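Local coordinates for F5/8 type C domain protein (Clostridium perfringens, PDB 7JRM) that probably binds carbohydrate through its carbohydrate-binding module, as part of a large O-glycopeptidase built to recognise and hydrolyse mucin, at residues Lys308-Gln311 / Asn312-Lys316; Glu337-Thr340 / Gly341-Asn344; Leu351-Tyr355 / Asn356-Asp360. All coordinates share one frame; numbering follows the deposited sequence.

Contact 1 of 3, residues Lys308-Gln311 / Asn312-Lys316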
ATOM      1  N   LYS A 308      -5.322 -26.999 -36.272  1.00 25.90           N
ATOM      2  CA  LYS A 308      -6.362 -26.677 -37.244  1.00 27.83           C
ATOM      3  C   LYS A 308      -7.525 -25.947 -36.583  1.00 26.96           C
ATOM      4  O   LYS A 308      -8.135 -25.059 -37.192  1.00 29.70           O
ATOM      5  CB  LYS A 308      -6.846 -27.954 -37.932  1.00 26.94           C
ATOM      6  CG  LYS A 308      -7.938 -27.733 -38.968  1.00 27.28           C
ATOM      7  CD  LYS A 308      -7.492 -26.757 -40.043  1.00 32.41           C
ATOM      8  CE  LYS A 308      -8.532 -26.642 -41.146  1.00 35.63           C
ATOM      9  NZ  LYS A 308      -8.668 -27.912 -41.911  1.00 33.37           N
ATOM     10  N   SER A 309      -7.846 -26.303 -35.337  1.00 25.78           N
ATOM     11  CA  SER A 309      -8.936 -25.636 -34.632  1.00 28.51           C
ATOM     12  C   SER A 309      -8.605 -24.174 -34.361  1.00 28.11           C
ATOM     13  O   SER A 309      -9.472 -23.300 -34.494  1.00 27.72           O
ATOM     14  CB  SER A 309      -9.241 -26.370 -33.327  1.00 25.97           C
ATOM     15  OG  SER A 309     -10.014 -27.534 -33.561  1.00 24.87           O
ATOM     16  N   ILE A 310      -7.359 -23.886 -33.982  1.00 27.04           N
ATOM     17  CA  ILE A 310      -6.958 -22.504 -33.737  1.00 27.37           C
ATOM     18  C   ILE A 310      -6.888 -21.730 -35.048  1.00 30.46           C
ATOM     19  O   ILE A 310      -7.259 -20.550 -35.109  1.00 32.45           O
ATOM     20  CB  ILE A 310      -5.618 -22.470 -32.979  1.00 27.63           C
ATOM     21  CG1 ILE A 310      -5.789 -23.050 -31.573  1.00 22.92           C
ATOM     22  CG2 ILE A 310      -5.072 -21.050 -32.904  1.00 27.91           C
ATOM     23  CD1 ILE A 310      -4.488 -23.227 -30.823  1.00 19.35           C
ATOM     24  N   GLN A 311      -6.426 -22.381 -36.119  1.00 29.76           N
ATOM     25  CA  GLN A 311      -6.361 -21.718 -37.417  1.00 33.61           C
ATOM     26  C   GLN A 311      -7.752 -21.364 -37.927  1.00 33.33           C
ATOM     27  O   GLN A 311      -7.942 -20.320 -38.562  1.00 38.12           O
ATOM     28  CB  GLN A 311      -5.630 -22.607 -38.423  1.00 28.72           C
ATOM     29  CG  GLN A 311      -4.115 -22.546 -38.321  1.00 31.65           C
ATOM     30  CD  GLN A 311      -3.432 -23.641 -39.117  1.00 32.44           C
ATOM     31  OE1 GLN A 311      -4.073 -24.590 -39.567  1.00 33.58           O
ATOM     32  NE2 GLN A 311      -2.122 -23.514 -39.294  1.00 32.30           N
ATOM     33  N   ASN A 312      -8.740 -22.222 -37.658  1.00 34.28           N
ATOM     34  CA  ASN A 312     -10.107 -21.929 -38.077  1.00 31.42           C
ATOM     35  C   ASN A 312     -10.679 -20.746 -37.307  1.00 33.99           C
ATOM     36  O   ASN A 312     -11.435 -19.941 -37.864  1.00 36.69           O
ATOM     37  CB  ASN A 312     -10.990 -23.163 -37.890  1.00 32.39           C
ATOM     38  CG  ASN A 312     -11.041 -24.036 -39.128  1.00 40.70           C
ATOM     39  OD1 ASN A 312     -11.377 -23.570 -40.217  1.00 37.69           O
ATOM     40  ND2 ASN A 312     -10.711 -25.313 -38.967  1.00 33.70           N
ATOM     41  N   GLN A 313     -10.328 -20.622 -36.025  1.00 37.20           N
ATOM     42  CA  GLN A 313     -10.858 -19.532 -35.214  1.00 33.07           C
ATOM     43  C   GLN A 313     -10.206 -18.199 -35.558  1.00 31.90           C
ATOM     44  O   GLN A 313     -10.862 -17.154 -35.492  1.00 31.72           O
ATOM     45  CB  GLN A 313     -10.668 -19.845 -33.730  1.00 32.62           C
ATOM     46  CG  GLN A 313     -11.415 -18.912 -32.792  1.00 30.66           C
ATOM     47  CD  GLN A 313     -12.762 -19.463 -32.371  1.00 37.63           C
ATOM     48  OE1 GLN A 313     -12.922 -20.671 -32.190  1.00 37.89           O
ATOM     49  NE2 GLN A 313     -13.739 -18.579 -32.209  1.00 35.34           N
ATOM     50  N   LEU A 314      -8.926 -18.211 -35.928  1.00 28.02           N
ATOM     51  CA  LEU A 314      -8.179 -16.987 -36.177  1.00 32.76           C
ATOM     52  C   LEU A 314      -8.056 -16.639 -37.654  1.00 38.55           C
ATOM     53  O   LEU A 314      -7.575 -15.545 -37.971  1.00 37.25           O
ATOM     54  CB  LEU A 314      -6.776 -17.091 -35.568  1.00 34.99           C
ATOM     55  CG  LEU A 314      -6.707 -17.066 -34.040  1.00 31.54           C
ATOM     56  CD1 LEU A 314      -5.287 -17.321 -33.562  1.00 25.57           C
ATOM     57  CD2 LEU A 314      -7.231 -15.744 -33.506  1.00 33.69           C
ATOM     58  N   ASN A 315      -8.471 -17.533 -38.553  1.00 39.07           N
ATOM     59  CA  ASN A 315      -8.357 -17.315 -39.993  1.00 38.27           C
ATOM     60  C   ASN A 315      -6.914 -17.031 -40.388  1.00 39.02           C
ATOM     61  O   ASN A 315      -6.548 -15.879 -40.647  1.00 44.04           O
ATOM     62  CB  ASN A 315      -9.279 -16.177 -40.441  1.00 37.95           C
ATOM     63  CG  ASN A 315      -9.251 -15.946 -41.945  1.00 44.21           C
ATOM     64  OD1 ASN A 315      -8.573 -16.662 -42.681  1.00 40.02           O
ATOM     65  ND2 ASN A 315      -9.990 -14.944 -42.404  1.00 42.87           N
ATOM     66  N   LYS A 316      -6.094 -18.076 -40.446  1.00 32.57           N
ATOM     67  CA  LYS A 316      -4.707 -17.958 -40.879  1.00 38.20           C
ATOM     68  C   LYS A 316      -4.162 -19.358 -41.113  1.00 36.53           C
ATOM     69  O   LYS A 316      -4.755 -20.354 -40.690  1.00 36.02           O
ATOM     70  CB  LYS A 316      -3.848 -17.211 -39.856  1.00 38.26           C
ATOM     71  CG  LYS A 316      -4.073 -17.642 -38.418  1.00 35.08           C
ATOM     72  CD  LYS A 316      -2.963 -17.131 -37.517  1.00 31.74           C
ATOM     73  CE  LYS A 316      -1.606 -17.638 -37.976  1.00 35.58           C
ATOM     74  NZ  LYS A 316      -0.512 -16.685 -37.640  1.00 33.88           N
TER
HETATM   75  O   HOH W   1     -11.303 -27.383 -36.507  1.00 32.06           O

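Contact 2 of 3, residues Glu337-Thr340 / Gly341-Asn344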
ATOM      1  N   GLU A 337      -7.017 -34.275 -29.266  1.00 24.45           N
ATOM      2  CA  GLU A 337      -6.606 -35.251 -28.266  1.00 29.38           C
ATOM      3  C   GLU A 337      -5.644 -34.690 -27.232  1.00 24.38           C
ATOM      4  O   GLU A 337      -5.607 -35.189 -26.106  1.00 25.82           O
ATOM      5  CB  GLU A 337      -5.946 -36.463 -28.939  1.00 30.95           C
ATOM      6  CG  GLU A 337      -6.920 -37.444 -29.565  1.00 32.26           C
ATOM      7  CD  GLU A 337      -6.223 -38.484 -30.422  1.00 40.36           C
ATOM      8  OE1 GLU A 337      -5.050 -38.803 -30.136  1.00 40.81           O
ATOM      9  OE2 GLU A 337      -6.849 -38.983 -31.382  1.00 36.41           O
ATOM     10  N   ASP A 338      -4.870 -33.667 -27.589  1.00 25.21           N
ATOM     11  CA  ASP A 338      -3.848 -33.101 -26.717  1.00 25.54           C
ATOM     12  C   ASP A 338      -4.012 -31.590 -26.696  1.00 21.28           C
ATOM     13  O   ASP A 338      -3.941 -30.942 -27.746  1.00 20.61           O
ATOM     14  CB  ASP A 338      -2.446 -33.490 -27.199  1.00 20.92           C
ATOM     15  CG  ASP A 338      -1.352 -33.063 -26.237  1.00 27.82           C
ATOM     16  OD1 ASP A 338      -1.670 -32.539 -25.149  1.00 22.73           O
ATOM     17  OD2 ASP A 338      -0.164 -33.256 -26.573  1.00 28.90           O
ATOM     18  N   LEU A 339      -4.226 -31.032 -25.507  1.00 20.13           N
ATOM     19  CA  LEU A 339      -4.409 -29.597 -25.333  1.00 19.72           C
ATOM     20  C   LEU A 339      -3.093 -28.844 -25.201  1.00 20.86           C
ATOM     21  O   LEU A 339      -3.111 -27.646 -24.895  1.00 22.20           O
ATOM     22  CB  LEU A 339      -5.281 -29.323 -24.105  1.00 21.10           C
ATOM     23  CG  LEU A 339      -6.746 -29.753 -24.190  1.00 22.52           C
ATOM     24  CD1 LEU A 339      -7.464 -29.454 -22.885  1.00 19.10           C
ATOM     25  CD2 LEU A 339      -7.436 -29.066 -25.354  1.00 23.55           C
ATOM     26  N   THR A 340      -1.961 -29.511 -25.422  1.00 17.51           N
ATOM     27  CA  THR A 340      -0.660 -28.873 -25.264  1.00 22.72           C
ATOM     28  C   THR A 340      -0.537 -27.669 -26.189  1.00 19.18           C
ATOM     29  O   THR A 340      -0.808 -27.759 -27.390  1.00 22.13           O
ATOM     30  CB  THR A 340       0.459 -29.875 -25.549  1.00 22.51           C
ATOM     31  OG1 THR A 340       0.370 -30.967 -24.625  1.00 22.18           O
ATOM     32  CG2 THR A 340       1.821 -29.211 -25.405  1.00 25.31           C
ATOM     33  N   GLY A 341      -0.131 -26.533 -25.617  1.00 18.13           N
ATOM     34  CA  GLY A 341      -0.045 -25.271 -26.317  1.00 23.68           C
ATOM     35  C   GLY A 341      -1.085 -24.263 -25.871  1.00 18.21           C
ATOM     36  O   GLY A 341      -0.826 -23.054 -25.917  1.00 19.73           O
ATOM     37  N   LEU A 342      -2.252 -24.737 -25.428  1.00 19.33           N
ATOM     38  CA  LEU A 342      -3.319 -23.849 -24.981  1.00 20.88           C
ATOM     39  C   LEU A 342      -2.996 -23.143 -23.672  1.00 20.44           C
ATOM     40  O   LEU A 342      -3.746 -22.246 -23.273  1.00 17.92           O
ATOM     41  CB  LEU A 342      -4.625 -24.632 -24.836  1.00 16.79           C
ATOM     42  CG  LEU A 342      -5.534 -24.634 -26.066  1.00 21.10           C
ATOM     43  CD1 LEU A 342      -6.859 -25.313 -25.757  1.00 22.08           C
ATOM     44  CD2 LEU A 342      -5.754 -23.214 -26.563  1.00 17.95           C
ATOM     45  N   GLU A 343      -1.908 -23.520 -22.997  1.00 18.77           N
ATOM     46  CA  GLU A 343      -1.485 -22.812 -21.796  1.00 20.59           C
ATOM     47  C   GLU A 343      -0.953 -21.416 -22.096  1.00 22.27           C
ATOM     48  O   GLU A 343      -0.675 -20.664 -21.156  1.00 19.16           O
ATOM     49  CB  GLU A 343      -0.423 -23.623 -21.052  1.00 23.16           C
ATOM     50  CG  GLU A 343       0.900 -23.763 -21.794  1.00 25.21           C
ATOM     51  CD  GLU A 343       0.879 -24.869 -22.831  1.00 25.14           C
ATOM     52  OE1 GLU A 343      -0.099 -25.646 -22.855  1.00 22.11           O
ATOM     53  OE2 GLU A 343       1.841 -24.966 -23.620  1.00 34.31           O
ATOM     54  N   ASN A 344      -0.806 -21.057 -23.372  1.00 19.03           N
ATOM     55  CA  ASN A 344      -0.334 -19.735 -23.756  1.00 19.94           C
ATOM     56  C   ASN A 344      -1.463 -18.738 -23.975  1.00 18.54           C
ATOM     57  O   ASN A 344      -1.208 -17.529 -23.992  1.00 25.17           O
ATOM     58  CB  ASN A 344       0.511 -19.826 -25.032  1.00 20.55           C
ATOM     59  CG  ASN A 344       1.835 -20.531 -24.805  1.00 22.43           C
ATOM     60  OD1 ASN A 344       2.746 -19.982 -24.185  1.00 25.04           O
ATOM     61  ND2 ASN A 344       1.948 -21.754 -25.311  1.00 21.64           N
TER

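Contact 3 of 3, residues Leu351-Tyr355 / Asn356-Asp360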
ATOM      1  N   LEU A 351     -14.116 -22.123 -23.838  1.00 23.13           N
ATOM      2  CA  LEU A 351     -13.566 -23.245 -24.594  1.00 23.29           C
ATOM      3  C   LEU A 351     -14.689 -24.237 -24.863  1.00 21.85           C
ATOM      4  O   LEU A 351     -15.188 -24.881 -23.935  1.00 22.80           O
ATOM      5  CB  LEU A 351     -12.415 -23.911 -23.840  1.00 20.85           C
ATOM      6  CG  LEU A 351     -11.621 -24.974 -24.602  1.00 22.19           C
ATOM      7  CD1 LEU A 351     -11.331 -24.518 -26.025  1.00 23.62           C
ATOM      8  CD2 LEU A 351     -10.329 -25.304 -23.872  1.00 25.00           C
ATOM      9  N   ASN A 352     -15.085 -24.357 -26.128  1.00 26.03           N
ATOM     10  CA  ASN A 352     -16.140 -25.276 -26.547  1.00 25.44           C
ATOM     11  C   ASN A 352     -15.473 -26.498 -27.171  1.00 24.74           C
ATOM     12  O   ASN A 352     -15.108 -26.485 -28.348  1.00 31.88           O
ATOM     13  CB  ASN A 352     -17.094 -24.599 -27.526  1.00 27.17           C
ATOM     14  CG  ASN A 352     -17.829 -23.426 -26.907  1.00 29.96           C
ATOM     15  OD1 ASN A 352     -18.279 -23.493 -25.763  1.00 32.61           O
ATOM     16  ND2 ASN A 352     -17.953 -22.342 -27.663  1.00 32.11           N
ATOM     17  N   MET A 353     -15.317 -27.555 -26.379  1.00 28.43           N
ATOM     18  CA  MET A 353     -14.636 -28.769 -26.814  1.00 21.16           C
ATOM     19  C   MET A 353     -15.479 -30.002 -26.521  1.00 29.21           C
ATOM     20  O   MET A 353     -14.956 -31.071 -26.190  1.00 24.46           O
ATOM     21  CB  MET A 353     -13.262 -28.890 -26.159  1.00 23.69           C
ATOM     22  CG  MET A 353     -13.287 -28.855 -24.638  1.00 27.12           C
ATOM     23  SD  MET A 353     -11.639 -28.767 -23.918  1.00 25.06           S
ATOM     24  CE  MET A 353     -11.333 -30.496 -23.578  1.00 31.06           C
ATOM     25  N   ASP A 354     -16.798 -29.875 -26.637  1.00 28.28           N
ATOM     26  CA  ASP A 354     -17.669 -31.029 -26.481  1.00 27.96           C
ATOM     27  C   ASP A 354     -17.439 -32.026 -27.611  1.00 26.92           C
ATOM     28  O   ASP A 354     -17.091 -31.653 -28.735  1.00 23.97           O
ATOM     29  CB  ASP A 354     -19.137 -30.600 -26.454  1.00 27.83           C
ATOM     30  CG  ASP A 354     -19.565 -30.063 -25.103  1.00 29.45           C
ATOM     31  OD1 ASP A 354     -18.874 -30.344 -24.102  1.00 29.64           O
ATOM     32  OD2 ASP A 354     -20.598 -29.365 -25.040  1.00 32.41           O
ATOM     33  N   TYR A 355     -17.629 -33.308 -27.294  1.00 32.64           N
ATOM     34  CA  TYR A 355     -17.490 -34.399 -28.261  1.00 27.56           C
ATOM     35  C   TYR A 355     -16.087 -34.447 -28.862  1.00 30.05           C
ATOM     36  O   TYR A 355     -15.907 -34.751 -30.043  1.00 30.07           O
ATOM     37  CB  TYR A 355     -18.548 -34.301 -29.364  1.00 29.78           C
ATOM     38  CG  TYR A 355     -19.910 -33.870 -28.874  1.00 30.91           C
ATOM     39  CD1 TYR A 355     -20.411 -32.610 -29.178  1.00 27.08           C
ATOM     40  CD2 TYR A 355     -20.698 -34.721 -28.111  1.00 30.97           C
ATOM     41  CE1 TYR A 355     -21.656 -32.210 -28.733  1.00 29.46           C
ATOM     42  CE2 TYR A 355     -21.945 -34.330 -27.662  1.00 30.54           C
ATOM     43  CZ  TYR A 355     -22.418 -33.075 -27.976  1.00 30.24           C
ATOM     44  OH  TYR A 355     -23.659 -32.682 -27.532  1.00 29.82           O
ATOM     45  N   ASN A 356     -15.083 -34.145 -28.046  1.00 29.35           N
ATOM     46  CA  ASN A 356     -13.695 -34.232 -28.464  1.00 27.67           C
ATOM     47  C   ASN A 356     -13.076 -35.509 -27.888  1.00 30.40           C
ATOM     48  O   ASN A 356     -13.789 -36.419 -27.452  1.00 29.22           O
ATOM     49  CB  ASN A 356     -12.952 -32.958 -28.043  1.00 27.57           C
ATOM     50  CG  ASN A 356     -13.040 -31.860 -29.085  1.00 25.77           C
ATOM     51  OD1 ASN A 356     -12.062 -31.555 -29.767  1.00 24.89           O
ATOM     52  ND2 ASN A 356     -14.218 -31.260 -29.214  1.00 24.04           N
ATOM     53  N   GLU A 357     -11.747 -35.587 -27.883  1.00 25.99           N
ATOM     54  CA  GLU A 357     -11.025 -36.783 -27.460  1.00 28.87           C
ATOM     55  C   GLU A 357      -9.948 -36.434 -26.442  1.00 22.90           C
ATOM     56  O   GLU A 357      -8.818 -36.925 -26.515  1.00 22.36           O
ATOM     57  CB  GLU A 357     -10.417 -37.502 -28.662  1.00 26.71           C
ATOM     58  CG  GLU A 357     -11.372 -37.674 -29.836  1.00 27.92           C
ATOM     59  CD  GLU A 357     -10.674 -38.135 -31.101  1.00 36.21           C
ATOM     60  OE1 GLU A 357      -9.661 -38.856 -30.993  1.00 36.89           O
ATOM     61  OE2 GLU A 357     -11.140 -37.777 -32.203  1.00 40.23           O
ATOM     62  N   VAL A 358     -10.285 -35.592 -25.469  1.00 24.26           N
ATOM     63  CA  VAL A 358      -9.328 -35.098 -24.484  1.00 23.28           C
ATOM     64  C   VAL A 358      -9.549 -35.816 -23.161  1.00 25.52           C
ATOM     65  O   VAL A 358     -10.689 -35.984 -22.710  1.00 22.82           O
ATOM     66  CB  VAL A 358      -9.449 -33.572 -24.313  1.00 20.39           C
ATOM     67  CG1 VAL A 358      -8.449 -33.066 -23.284  1.00 17.40           C
ATOM     68  CG2 VAL A 358      -9.248 -32.872 -25.646  1.00 24.12           C
ATOM     69  N   LYS A 359      -8.450 -36.236 -22.533  1.00 23.55           N
ATOM     70  CA  LYS A 359      -8.483 -36.892 -21.232  1.00 24.26           C
ATOM     71  C   LYS A 359      -7.660 -36.152 -20.185  1.00 27.04           C
ATOM     72  O   LYS A 359      -7.459 -36.679 -19.085  1.00 31.32           O
ATOM     73  CB  LYS A 359      -7.985 -38.336 -21.354  1.00 29.14           C
ATOM     74  CG  LYS A 359      -6.499 -38.443 -21.661  1.00 24.63           C
ATOM     75  CD  LYS A 359      -6.007 -39.876 -21.560  1.00 30.83           C
ATOM     76  CE  LYS A 359      -4.508 -39.961 -21.798  1.00 28.86           C
ATOM     77  NZ  LYS A 359      -4.035 -41.371 -21.870  1.00 38.11           N
ATOM     78  N   ASP A 360      -7.180 -34.948 -20.494  1.00 22.90           N
ATOM     79  CA  ASP A 360      -6.286 -34.222 -19.595  1.00 26.53           C
ATOM     80  C   ASP A 360      -6.529 -32.731 -19.780  1.00 23.07           C
ATOM     81  O   ASP A 360      -6.173 -32.170 -20.820  1.00 20.16           O
ATOM     82  CB  ASP A 360      -4.829 -34.582 -19.876  1.00 24.14           C
ATOM     83  CG  ASP A 360      -3.878 -34.042 -18.826  1.00 25.95           C
ATOM     84  OD1 ASP A 360      -2.652 -34.202 -19.000  1.00 27.67           O
ATOM     85  OD2 ASP A 360      -4.353 -33.461 -17.829  1.00 25.38           O
TER

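Contact 1 of 3, residues Lys308-Gln311 / Asn312-Lys316
Lys308 meets Asn312, and Ile310 meets Leu314, in a local i to i+4 contact along the last turns of helix 304-314. Gln313 and Ile310 set this helix against edge strand 330-332 of what appears to be a leucine-rich-repeat sheet, reminiscent of the N-terminal helical cap of internalins. The backbone ladder is ordinary: Asn312 N, Gln313 N and Leu314 N bond to the carbonyl oxygens of Lys308, Ser309 and Ile310. The ladder weakens at the end, where Gln311 O receives Asn315 N and Lys316 N, both in weak bonds. Asn315 takes a positive phi (56°), and there the chain leaves the helix. Lys316 then swings back so that its O lies 3.3 Å from Gln311 CG, while the ends of both side chains reach elsewhere, Gln311 NE2 to Gly318 O and Lys316 NZ to Asp324.

On the exposed face, Lys308 sends CG anti to its backbone nitrogen and bends at chi2 (57°), which carries the aliphatic part of the chain across the amide of Asn312. Lys308 CE is the closest carbon, 3.4 Å from Asn312 ND2. A water bridges that same ND2, weakly, to Ser309 OG, which is also bonded to Tyr305 O and Ser334 N.

The other face is turned to the sheet. Gln313 OE1 accepts from Thr332 N and so ties the helix to the edge strand, while Ile310 reaches Leu331 and Met325. Ile310 and Leu314 run alongside one another in the same direction, with Ile310 CG2 3.8 Å from Leu314 CD1.

Contact 2 of 3, residues Glu337-Thr340 / Gly341-Asn344
Leu339 and Leu342 close a type II beta turn in the loop that runs from strand 330-332 to strand 350-352, consistent with the return path of a leucine-rich repeat. Leu342 is the side chain to follow. Its CB points back at the turn and sits 3.4 Å from Leu339 O, the same oxygen that accepts Leu342 N at 3.1 Å in a fairly straight bond (163° at the hydrogen). CG lies a little farther from that carbonyl. At the tip, Leu342 CD1 comes within 3.8 Å of Leu339 CD2, the two side chains passing at a slant. Both leucines are buried: Leu342 also rests on Met325 of helix 322-326, Leu339 on Leu333 and Leu364.

Gly341, third in the turn, has the positive phi (110°) of that position; with no CB, it fits there without crowding Thr340 O. The polar side of the loop is wired locally. Asp338 OD1 forms an Asx turn with Thr340 N, met from above the carboxylate plane, and takes Thr340 OG1 as well, 2.6 Å away on the syn side; both donors come from the same face. Glu343 folds back, bent at chi2 (-82°), and OE1 accepts Gly341 N at 2.9 Å. Asn344 gives both its N and its ND2 to Gly341 O, from one face of the carbonyl.

Chemically, the loop splits into two sides: the two leucines face the buried interior, while two carboxylates hold the backbone N-H groups of Thr340 and Gly341, an arrangement that would tend to keep both acids ionised.

Contact 3 of 3, residues Leu351-Tyr355 / Asn356-Asp360
Asn356 and the Met353-Asp354 backbone meet in the tight bend that follows strand 350-352 of what appears to be a leucine-rich repeat; Asn356 falls where the repeat pattern places its asparagine, and its bonds are consistent with the role of linking successive turns. The bend is a type II beta turn from Met353 to Asn356, with Tyr355 at positive phi (59°) and its ring on the exposed side. Asn356 CB packs 3.3 Å from Met353 O, and the amide turns back toward the Met353-Asp354 carbonyls. Its ND2 donates to Asp354 O at 2.9 Å. That oxygen lies in the plane of the Asn356 amide, but the donor stands well above the carbonyl plane of Asp354, so the fit is better on the asparagine side than on the carbonyl side.

The same amide also reaches back into the preceding turn: ND2 donates to Leu333 O, and OD1 accepts from Val336 N. Thus a buried polar group is satisfied while it stitches two turns together. Gln378 closes up from the following strand, with NE2 bonded to Met353 O and OE1 taking Val358 N.

Farther along, the contact is apolar. Met353 places CG between its backbone nitrogen and carbonyl carbon (chi1 56°), and a further bend at chi3 (-96°) brings the methyl round to Val358. Met353 and Val358 meet nearly perpendicular to each other. Met353 CE lies 3.7 Å from Val358 CB, and Val358 CG2 is 3.8 Å from the same methyl carbon.

The three contacts come in series along the chain and follow one another through what looks like one leucine-rich-repeat domain, far from the calcium-bearing sugar-binding module. Contact 1 lies on helix 304-314, probably a cap, contact 2 in the loop between strands 330-332 and 350-352, and contact 3 at the end of strand 350-352, next in the same sheet. Centres of contacts 1 and 2 are about 14 Å apart, and those of contacts 2 and 3 about 11 Å. Only contacts 2 and 3 touch: Leu339 CD1 packs on Val358 CG1 and Leu342 CD1 on Leu351 CD2. Contact 1 joins contact 2 through Met325, which both Ile310 and Leu342 touch.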